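Local coordinates for initiator protein NS1 (Human bocavirus, PDB 4KW3) that probably recognises the viral replication origin and nicks one DNA strand there, as the N-terminal nickase domain of a protein that also carries helicase activity, at residues A[91-96]-A[123-128]; A[47-52]-A[217-222]; A[21-26]-A[140-145]. All coordinates share one frame; numbering follows the deposited sequence.

Interaction 1: residues A[91-96]-A[123-128]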
loop_
_atom_site.group_PDB
_atom_site.type_symbol
_atom_site.label_atom_id
_atom_site.label_comp_id
_atom_site.label_asym_id
_atom_site.label_seq_id
_atom_site.Cartn_x
_atom_site.Cartn_y
_atom_site.Cartn_z
ATOM N N SER A 91 13.614 -12.392 -1.623
ATOM C CA SER A 91 14.983 -12.667 -1.257
ATOM C C SER A 91 15.123 -14.042 -0.579
ATOM O O SER A 91 16.008 -14.832 -0.933
ATOM C CB SER A 91 15.474 -11.560 -0.330
ATOM O OG SER A 91 16.865 -11.615 -0.159
ATOM N N HIS A 92 14.239 -14.328 0.376
ATOM C CA HIS A 92 14.207 -15.634 1.020
ATOM C C HIS A 92 13.840 -16.736 0.016
ATOM O O HIS A 92 14.519 -17.757 -0.052
ATOM C CB HIS A 92 13.236 -15.666 2.210
ATOM C CG HIS A 92 13.685 -14.872 3.400
ATOM N ND1 HIS A 92 14.626 -13.868 3.322
ATOM C CD2 HIS A 92 13.317 -14.939 4.702
ATOM C CE1 HIS A 92 14.818 -13.351 4.522
ATOM N NE2 HIS A 92 14.036 -13.982 5.377
ATOM N N LYS A 93 12.771 -16.536 -0.756
ATOM C CA LYS A 93 12.310 -17.559 -1.697
ATOM C C LYS A 93 13.369 -17.932 -2.720
ATOM O O LYS A 93 13.423 -19.078 -3.160
ATOM C CB LYS A 93 11.036 -17.134 -2.428
ATOM C CG LYS A 93 9.843 -16.883 -1.532
ATOM C CD LYS A 93 9.464 -18.127 -0.767
ATOM C CE LYS A 93 8.132 -17.930 -0.061
ATOM N NZ LYS A 93 7.856 -19.054 0.883
ATOM N N GLN A 94 14.210 -16.972 -3.096
ATOM C CA GLN A 94 15.250 -17.217 -4.090
ATOM C C GLN A 94 16.650 -17.458 -3.504
ATOM O O GLN A 94 17.599 -17.684 -4.263
ATOM C CB GLN A 94 15.327 -16.053 -5.067
ATOM C CG GLN A 94 14.151 -15.919 -5.968
ATOM C CD GLN A 94 14.311 -14.773 -6.941
ATOM O OE1 GLN A 94 15.371 -14.158 -7.025
ATOM N NE2 GLN A 94 13.256 -14.475 -7.679
ATOM N N ARG A 95 16.778 -17.399 -2.179
ATOM C CA ARG A 95 18.087 -17.476 -1.524
ATOM C C ARG A 95 19.110 -16.625 -2.271
ATOM O O ARG A 95 20.121 -17.125 -2.739
ATOM C CB ARG A 95 18.566 -18.915 -1.430
ATOM C CG ARG A 95 17.485 -19.889 -1.032
ATOM C CD ARG A 95 18.037 -21.306 -0.981
ATOM N NE ARG A 95 17.006 -22.258 -0.596
ATOM C CZ ARG A 95 16.043 -22.683 -1.412
ATOM N NH1 ARG A 95 15.975 -22.238 -2.665
ATOM N NH2 ARG A 95 15.142 -23.552 -0.971
ATOM N N ASN A 96 18.797 -15.346 -2.410
ATOM C CA ASN A 96 19.588 -14.416 -3.180
ATOM C C ASN A 96 19.321 -13.025 -2.614
ATOM O O ASN A 96 18.162 -12.653 -2.432
ATOM C CB ASN A 96 19.151 -14.484 -4.638
ATOM C CG ASN A 96 20.010 -13.639 -5.550
ATOM O OD1 ASN A 96 20.676 -12.696 -5.118
ATOM N ND2 ASN A 96 19.979 -13.958 -6.836
ATOM N N GLU A 123 10.669 -15.935 -9.758
ATOM C CA GLU A 123 11.158 -17.246 -9.346
ATOM C C GLU A 123 11.076 -17.368 -7.833
ATOM O O GLU A 123 11.355 -16.406 -7.133
ATOM C CB GLU A 123 12.607 -17.419 -9.811
ATOM C CG GLU A 123 13.070 -18.847 -9.975
ATOM C CD GLU A 123 14.419 -18.945 -10.673
ATOM O OE1 GLU A 123 15.129 -17.919 -10.762
ATOM O OE2 GLU A 123 14.760 -20.047 -11.148
ATOM N N GLY A 124 10.680 -18.537 -7.335
ATOM C CA GLY A 124 10.557 -18.760 -5.903
ATOM C C GLY A 124 9.128 -18.766 -5.386
ATOM O O GLY A 124 8.860 -19.315 -4.311
ATOM N N LEU A 125 8.218 -18.132 -6.129
ATOM C CA LEU A 125 6.785 -18.241 -5.850
ATOM C C LEU A 125 6.144 -19.187 -6.849
ATOM O O LEU A 125 6.598 -19.309 -7.991
ATOM C CB LEU A 125 6.062 -16.890 -5.914
ATOM C CG LEU A 125 6.190 -15.918 -4.748
ATOM C CD1 LEU A 125 5.477 -14.639 -5.090
ATOM C CD2 LEU A 125 5.609 -16.507 -3.486
ATOM N N SER A 126 5.098 -19.874 -6.406
ATOM C CA SER A 126 4.332 -20.749 -7.285
ATOM C C SER A 126 2.976 -21.029 -6.646
ATOM O O SER A 126 2.756 -20.671 -5.489
ATOM C CB SER A 126 5.087 -22.063 -7.492
ATOM O OG SER A 126 5.096 -22.824 -6.292
ATOM N N LYS A 127 2.079 -21.678 -7.395
ATOM C CA LYS A 127 0.795 -22.125 -6.861
ATOM C C LYS A 127 0.997 -22.954 -5.600
ATOM O O LYS A 127 0.183 -22.954 -4.682
ATOM C CB LYS A 127 -0.007 -22.937 -7.895
ATOM C CG LYS A 127 -0.887 -22.118 -8.821
ATOM C CD LYS A 127 -2.121 -22.930 -9.236
ATOM C CE LYS A 127 -3.287 -22.019 -9.632
ATOM N NZ LYS A 127 -2.982 -21.041 -10.727
ATOM N N ARG A 128 2.108 -23.660 -5.580
ATOM C CA ARG A 128 2.433 -24.613 -4.541
ATOM C C ARG A 128 2.697 -23.906 -3.191
ATOM O O ARG A 128 2.295 -24.402 -2.137
ATOM C CB ARG A 128 3.615 -25.456 -5.052
ATOM C CG ARG A 128 3.836 -26.803 -4.423
ATOM C CD ARG A 128 5.175 -27.378 -4.886
ATOM N NE ARG A 128 6.238 -26.372 -4.896
ATOM C CZ ARG A 128 6.953 -26.013 -3.832
ATOM N NH1 ARG A 128 6.754 -26.609 -2.662
ATOM N NH2 ARG A 128 7.892 -25.077 -3.947
#
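Gln-94 and Glu-123 make the one hydrogen bond between 91-96 and 123-128. The amide NE2 of Gln-94 donates a hydrogen bond to the backbone O of Glu-123 at 2.8 Å, with an N-H...O angle of 157°. The acceptor lies almost in the amide plane, whereas NE2 stands tilted 26° from the carbonyl plane. Beyond CG the glutamine is extended, which carries the amide the length needed to meet a main-chain oxygen; NE2 also bonds to the carbonyl of Arg-100, so both its hydrogens can be used.

The van der Waals part belongs to Lys-93 and Gly-124, whose CA atoms are 4.7 Å apart. Lys-93 CB lies 3.6 Å from Gly-124 O, and its chain bends at the second torsion to lead NZ away to Ser-133 and Gln-136. Glycine suits this place because its positive phi (104°) is easily adopted without a side chain, and the bare CA lets the lysine chain come close.

After the lysine and glutamine, Arg-95 ends helix 74-94 in a Schellman motif. The amide of Gln-94 thus holds the loop by its main chain, while Lys-93 packs its alkyl chain there; the bond's acceptor, a backbone oxygen, does not depend on the side chain of Glu-123.

Interaction 2: residues A[47-52]-A[217-222]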
loop_
_atom_site.group_PDB
_atom_site.type_symbol
_atom_site.label_atom_id
_atom_site.label_comp_id
_atom_site.label_asym_id
_atom_site.label_seq_id
_atom_site.Cartn_x
_atom_site.Cartn_y
_atom_site.Cartn_z
ATOM N N ILE A 47 -2.700 17.876 10.099
ATOM C CA ILE A 47 -3.748 18.678 10.721
ATOM C C ILE A 47 -4.182 19.856 9.851
ATOM O O ILE A 47 -5.376 20.083 9.655
ATOM C CB ILE A 47 -3.306 19.195 12.100
ATOM C CG1 ILE A 47 -3.082 18.004 13.032
ATOM C CG2 ILE A 47 -4.360 20.127 12.689
ATOM C CD1 ILE A 47 -2.630 18.366 14.397
ATOM N N GLN A 48 -3.206 20.582 9.320
ATOM C CA GLN A 48 -3.466 21.727 8.463
ATOM C C GLN A 48 -4.263 21.317 7.234
ATOM O O GLN A 48 -5.124 22.060 6.759
ATOM C CB GLN A 48 -2.141 22.346 8.035
ATOM C CG GLN A 48 -2.161 23.842 7.947
ATOM C CD GLN A 48 -0.765 24.401 7.881
ATOM O OE1 GLN A 48 0.195 23.744 8.302
ATOM N NE2 GLN A 48 -0.634 25.611 7.340
ATOM N N LEU A 49 -3.993 20.109 6.751
ATOM C CA LEU A 49 -4.643 19.580 5.565
ATOM C C LEU A 49 -6.166 19.502 5.722
ATOM O O LEU A 49 -6.892 19.663 4.730
ATOM C CB LEU A 49 -4.089 18.201 5.211
ATOM C CG LEU A 49 -4.566 17.676 3.863
ATOM C CD1 LEU A 49 -3.993 18.534 2.762
ATOM C CD2 LEU A 49 -4.224 16.236 3.676
ATOM N N ARG A 50 -6.638 19.244 6.951
ATOM C CA ARG A 50 -8.078 19.165 7.251
ATOM C C ARG A 50 -8.832 20.420 6.836
ATOM O O ARG A 50 -10.010 20.342 6.501
ATOM C CB ARG A 50 -8.357 18.926 8.736
ATOM C CG ARG A 50 -7.781 17.672 9.323
ATOM C CD ARG A 50 -8.314 17.440 10.736
ATOM N NE ARG A 50 -7.798 16.189 11.299
ATOM C CZ ARG A 50 -6.733 16.102 12.096
ATOM N NH1 ARG A 50 -6.097 17.205 12.462
ATOM N NH2 ARG A 50 -6.321 14.918 12.551
ATOM N N ASN A 51 -8.151 21.566 6.842
ATOM C CA ASN A 51 -8.802 22.854 6.622
ATOM C C ASN A 51 -8.741 23.315 5.170
ATOM O O ASN A 51 -9.087 24.453 4.853
ATOM C CB ASN A 51 -8.171 23.927 7.513
ATOM C CG ASN A 51 -8.048 23.489 8.954
ATOM O OD1 ASN A 51 -8.983 22.925 9.525
ATOM N ND2 ASN A 51 -6.887 23.744 9.555
ATOM N N CYS A 52 -8.294 22.431 4.286
ATOM C CA CYS A 52 -8.078 22.803 2.898
ATOM C C CYS A 52 -9.337 22.700 2.043
ATOM O O CYS A 52 -10.166 21.811 2.238
ATOM C CB CYS A 52 -6.984 21.929 2.289
ATOM S SG CYS A 52 -5.314 22.272 2.858
ATOM N N ARG A 217 -6.935 9.838 -5.262
ATOM C CA ARG A 217 -6.117 9.820 -4.069
ATOM C C ARG A 217 -6.799 10.402 -2.854
ATOM O O ARG A 217 -7.473 11.436 -2.946
ATOM C CB ARG A 217 -4.797 10.560 -4.276
ATOM C CG ARG A 217 -3.817 10.272 -3.142
ATOM C CD ARG A 217 -2.454 10.832 -3.389
ATOM N NE ARG A 217 -2.476 12.274 -3.462
ATOM C CZ ARG A 217 -1.393 13.019 -3.321
ATOM N NH1 ARG A 217 -0.245 12.411 -3.092
ATOM N NH2 ARG A 217 -1.462 14.351 -3.402
ATOM N N CYS A 218 -6.572 9.747 -1.714
ATOM C CA CYS A 218 -6.915 10.308 -0.424
ATOM C C CYS A 218 -5.881 9.878 0.623
ATOM O O CYS A 218 -5.710 8.691 0.869
ATOM C CB CYS A 218 -8.303 9.852 -0.009
ATOM S SG CYS A 218 -8.758 10.513 1.561
ATOM N N ILE A 219 -5.164 10.836 1.213
ATOM C CA ILE A 219 -4.082 10.497 2.159
ATOM C C ILE A 219 -4.454 10.546 3.648
ATOM O O ILE A 219 -3.614 10.317 4.504
ATOM C CB ILE A 219 -2.807 11.332 1.933
ATOM C CG1 ILE A 219 -3.085 12.817 2.174
ATOM C CG2 ILE A 219 -2.235 11.100 0.528
ATOM C CD1 ILE A 219 -1.877 13.666 1.933
ATOM N N SER A 220 -5.712 10.849 3.948
ATOM C CA SER A 220 -6.183 10.854 5.321
ATOM C C SER A 220 -7.683 10.615 5.443
ATOM O O SER A 220 -8.463 11.077 4.623
ATOM C CB SER A 220 -5.836 12.156 6.025
ATOM O OG SER A 220 -6.293 12.084 7.366
ATOM N N SER A 221 -8.071 9.908 6.498
ATOM C CA SER A 221 -9.468 9.755 6.852
ATOM C C SER A 221 -10.112 11.118 7.098
ATOM O O SER A 221 -11.325 11.261 6.965
ATOM C CB SER A 221 -9.591 8.924 8.124
ATOM O OG SER A 221 -9.063 7.625 7.936
ATOM N N TYR A 222 -9.300 12.120 7.439
ATOM C CA TYR A 222 -9.810 13.451 7.764
ATOM C C TYR A 222 -9.613 14.402 6.603
ATOM O O TYR A 222 -9.628 15.619 6.766
ATOM C CB TYR A 222 -9.148 14.005 9.029
ATOM C CG TYR A 222 -9.094 13.002 10.155
ATOM C CD1 TYR A 222 -10.210 12.249 10.500
ATOM C CD2 TYR A 222 -7.922 12.785 10.855
ATOM C CE1 TYR A 222 -10.160 11.317 11.523
ATOM C CE2 TYR A 222 -7.861 11.861 11.879
ATOM C CZ TYR A 222 -8.981 11.128 12.206
ATOM O OH TYR A 222 -8.907 10.209 13.228
#
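Arg-50 and Tyr-222 lie side by side and point the same way, the long arginine chain running beside the tyrosine from its CB to its ring. Arg-50 is extended from CG to NE, and this straight shape keeps it alongside its neighbour: Arg-50 NE is 3.4 Å from Tyr-222 CB, and farther out Arg-50 NH2 comes within 3.2 Å of Tyr-222 CD2. The ring carbon CD2 sits at the edge of the guanidinium, near its plane, while the two planes are turned 42° apart. The approach to the ring is therefore oblique, and the groups do not stack. An arginine suits this partly exposed place because its aliphatic part packs along the tyrosine while the guanidinium reaches as far as the ring.

Leu-49 and Ile-219 form the apolar half, their side chains crossing at about a right angle. Leu-49 CD2 is 3.9 Å from Ile-219 CD1. With chi1 at 63°, Ile-219 CG1 sits between the backbone N and the carbonyl carbon, and from there it directs CD1 to the leucine. Branched hydrocarbons suit this buried place, where each meets the other's apolar end.

Between Ile-219 and Tyr-222 in the loop, Ser-220 shapes the chain: its OG accepts from Tyr-222 N at 3.0 Å in an ST turn and also bonds to Glu-31.

The contact joins the end of helix 43-49 to the loop between strand 216-217 and helix 225-228. Ile-219 continues the apolar cluster onto Leu-66 of helix 60-69 and Cys-228, while the backbone of Cys-218 pairs with Tyr-242 of strand 241-247.

Interaction 3: residues A[21-26]-A[140-145]; sequences KFPYPQ and LILAEI
The backbone of 21-26 leaves strand 15-21 through an inverse gamma turn centred on Pro-23, closed by Tyr-24 N to Phe-22 O at 2.7 Å, and passes helix 134-149 with its nearest CA atoms, those of Phe-22 and Leu-142, 9.0 Å apart. Only side chains bridge that gap.

Phe-22 turns its CG anti to the backbone N (chi1 -165°), which brings one side of the ring to the helix: Phe-22 CE2 lies 4.0 Å from Ile-145 CG2 and 4.1 Å from Ile-145 CD1. The isoleucine thus offers both branches to the same ring carbon, and the approach of CG2 is oblique to the ring. CD of Pro-23 lies over one face of this ring, toward the rim.

Pro-23 and Leu-142 slide past each other in opposite directions, Pro-23 CG meeting Leu-142 CD2 at 4.0 Å. Proline suits the turn because its ring fixes phi, and it presents a compact apolar surface to the leucine.

Helices 31-38, 74-94 and 160-177 complete the cluster through Leu-34, Leu-38, Leu-78, Leu-169 and Ala-172. Phe-22 lies about 7 Å, between side chains, from His-115, a predicted metal ligand. With contact made wholly by hydrocarbon, the hold depends on shape and the exclusion of water.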
loop_
_atom_site.group_PDB
_atom_site.type_symbol
_atom_site.label_atom_id
_atom_site.label_comp_id
_atom_site.label_asym_id
_atom_site.label_seq_id
_atom_site.Cartn_x
_atom_site.Cartn_y
_atom_site.Cartn_z
ATOM N N LYS A 21 -3.873 -6.236 5.726
ATOM C CA LYS A 21 -4.704 -5.343 6.544
ATOM C C LYS A 21 -3.899 -4.870 7.752
ATOM O O LYS A 21 -3.400 -5.693 8.515
ATOM C CB LYS A 21 -5.931 -6.083 7.069
ATOM C CG LYS A 21 -7.232 -5.784 6.376
ATOM C CD LYS A 21 -8.423 -6.231 7.244
ATOM C CE LYS A 21 -8.606 -7.761 7.264
ATOM N NZ LYS A 21 -9.681 -8.259 6.345
ATOM N N PHE A 22 -3.757 -3.562 7.942
ATOM C CA PHE A 22 -3.102 -3.066 9.152
ATOM C C PHE A 22 -3.882 -3.509 10.420
ATOM O O PHE A 22 -5.047 -3.160 10.609
ATOM C CB PHE A 22 -2.959 -1.544 9.094
ATOM C CG PHE A 22 -2.000 -1.001 10.102
ATOM C CD1 PHE A 22 -2.414 -0.718 11.386
ATOM C CD2 PHE A 22 -0.675 -0.792 9.768
ATOM C CE1 PHE A 22 -1.519 -0.235 12.319
ATOM C CE2 PHE A 22 0.220 -0.305 10.697
ATOM C CZ PHE A 22 -0.206 -0.028 11.974
ATOM N N PRO A 23 -3.244 -4.284 11.300
ATOM C CA PRO A 23 -4.051 -4.906 12.360
ATOM C C PRO A 23 -4.402 -3.988 13.547
ATOM O O PRO A 23 -4.096 -4.321 14.697
ATOM C CB PRO A 23 -3.178 -6.078 12.817
ATOM C CG PRO A 23 -1.744 -5.715 12.401
ATOM C CD PRO A 23 -1.800 -4.513 11.481
ATOM N N TYR A 24 -5.030 -2.852 13.258
ATOM C CA TYR A 24 -5.508 -1.913 14.286
ATOM C C TYR A 24 -6.880 -1.364 13.923
ATOM O O TYR A 24 -7.006 -0.431 13.126
ATOM C CB TYR A 24 -4.509 -0.763 14.471
ATOM C CG TYR A 24 -4.837 0.191 15.599
ATOM C CD1 TYR A 24 -4.763 -0.205 16.932
ATOM C CD2 TYR A 24 -5.163 1.508 15.335
ATOM C CE1 TYR A 24 -5.057 0.680 17.964
ATOM C CE2 TYR A 24 -5.447 2.401 16.361
ATOM C CZ TYR A 24 -5.392 1.986 17.667
ATOM O OH TYR A 24 -5.681 2.891 18.670
ATOM N N PRO A 25 -7.923 -1.943 14.516
ATOM C CA PRO A 25 -9.309 -1.617 14.159
ATOM C C PRO A 25 -9.675 -0.140 14.362
ATOM O O PRO A 25 -10.475 0.391 13.595
ATOM C CB PRO A 25 -10.122 -2.520 15.082
ATOM C CG PRO A 25 -9.189 -3.671 15.407
ATOM C CD PRO A 25 -7.836 -3.040 15.495
ATOM N N GLN A 26 -9.090 0.510 15.365
ATOM C CA GLN A 26 -9.402 1.910 15.685
ATOM C C GLN A 26 -8.594 2.922 14.866
ATOM O O GLN A 26 -8.549 4.095 15.222
ATOM C CB GLN A 26 -9.177 2.196 17.178
ATOM C CG GLN A 26 -9.980 1.329 18.147
ATOM C CD GLN A 26 -9.402 -0.078 18.328
ATOM O OE1 GLN A 26 -8.314 -0.396 17.834
ATOM N NE2 GLN A 26 -10.144 -0.931 19.026
ATOM N N LEU A 140 7.126 -10.616 7.984
ATOM C CA LEU A 140 8.098 -9.735 7.387
ATOM C C LEU A 140 7.547 -8.302 7.277
ATOM O O LEU A 140 8.276 -7.332 7.497
ATOM C CB LEU A 140 8.485 -10.259 6.012
ATOM C CG LEU A 140 9.194 -11.613 5.973
ATOM C CD1 LEU A 140 9.439 -12.021 4.520
ATOM C CD2 LEU A 140 10.488 -11.542 6.726
ATOM N N ILE A 141 6.268 -8.172 6.926
ATOM C CA ILE A 141 5.652 -6.852 6.795
ATOM C C ILE A 141 5.626 -6.183 8.143
ATOM O O ILE A 141 5.985 -5.013 8.261
ATOM C CB ILE A 141 4.227 -6.905 6.230
ATOM C CG1 ILE A 141 4.268 -7.147 4.720
ATOM C CG2 ILE A 141 3.478 -5.606 6.519
ATOM C CD1 ILE A 141 2.911 -7.490 4.107
ATOM N N LEU A 142 5.194 -6.932 9.156
ATOM C CA LEU A 142 5.115 -6.416 10.518
ATOM C C LEU A 142 6.489 -5.999 11.048
ATOM O O LEU A 142 6.609 -4.977 11.728
ATOM C CB LEU A 142 4.450 -7.428 11.454
ATOM C CG LEU A 142 2.952 -7.665 11.208
ATOM C CD1 LEU A 142 2.429 -8.893 11.982
ATOM C CD2 LEU A 142 2.097 -6.416 11.486
ATOM N N ALA A 143 7.520 -6.779 10.729
ATOM C CA ALA A 143 8.881 -6.456 11.162
ATOM C C ALA A 143 9.298 -5.065 10.662
ATOM O O ALA A 143 9.883 -4.287 11.421
ATOM C CB ALA A 143 9.869 -7.518 10.728
ATOM N N GLU A 144 8.994 -4.761 9.396
ATOM C CA GLU A 144 9.299 -3.454 8.810
ATOM C C GLU A 144 8.542 -2.281 9.452
ATOM O O GLU A 144 9.132 -1.236 9.736
ATOM C CB GLU A 144 9.011 -3.452 7.311
ATOM C CG GLU A 144 9.987 -4.237 6.507
ATOM C CD GLU A 144 11.329 -3.542 6.357
ATOM O OE1 GLU A 144 11.440 -2.348 6.724
ATOM O OE2 GLU A 144 12.274 -4.205 5.872
ATOM N N ILE A 145 7.244 -2.470 9.666
ATOM C CA ILE A 145 6.401 -1.488 10.327
ATOM C C ILE A 145 6.891 -1.211 11.754
ATOM O O ILE A 145 7.105 -0.065 12.136
ATOM C CB ILE A 145 4.944 -1.985 10.394
ATOM C CG1 ILE A 145 4.347 -2.091 8.989
ATOM C CG2 ILE A 145 4.113 -1.075 11.276
ATOM C CD1 ILE A 145 2.966 -2.712 8.943
#

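In the fold
Interaction 3 is the buried contact, interaction 2 is partly buried, and interaction 1 lies at the surface. The chemistry follows this order: hydrocarbon alone in 3, an apolar pair beside an arginine-tyrosine pair in 2, and a side-chain-to-backbone hydrogen bond in 1. Interactions 1 and 3 are linked through neighbouring elements: helix 74-94 carries 91-96 and packs against 140-145, and loop 123-128 leads into helix 134-149; their nearest atoms are about 5 Å apart. Interactions 1 and 2 stand on opposite sides of the chain's centre, with their own centres 39 Å apart. The segments of interactions 2 and 3 alternate along the sequence, so both bring together distant parts of the nuclease domain.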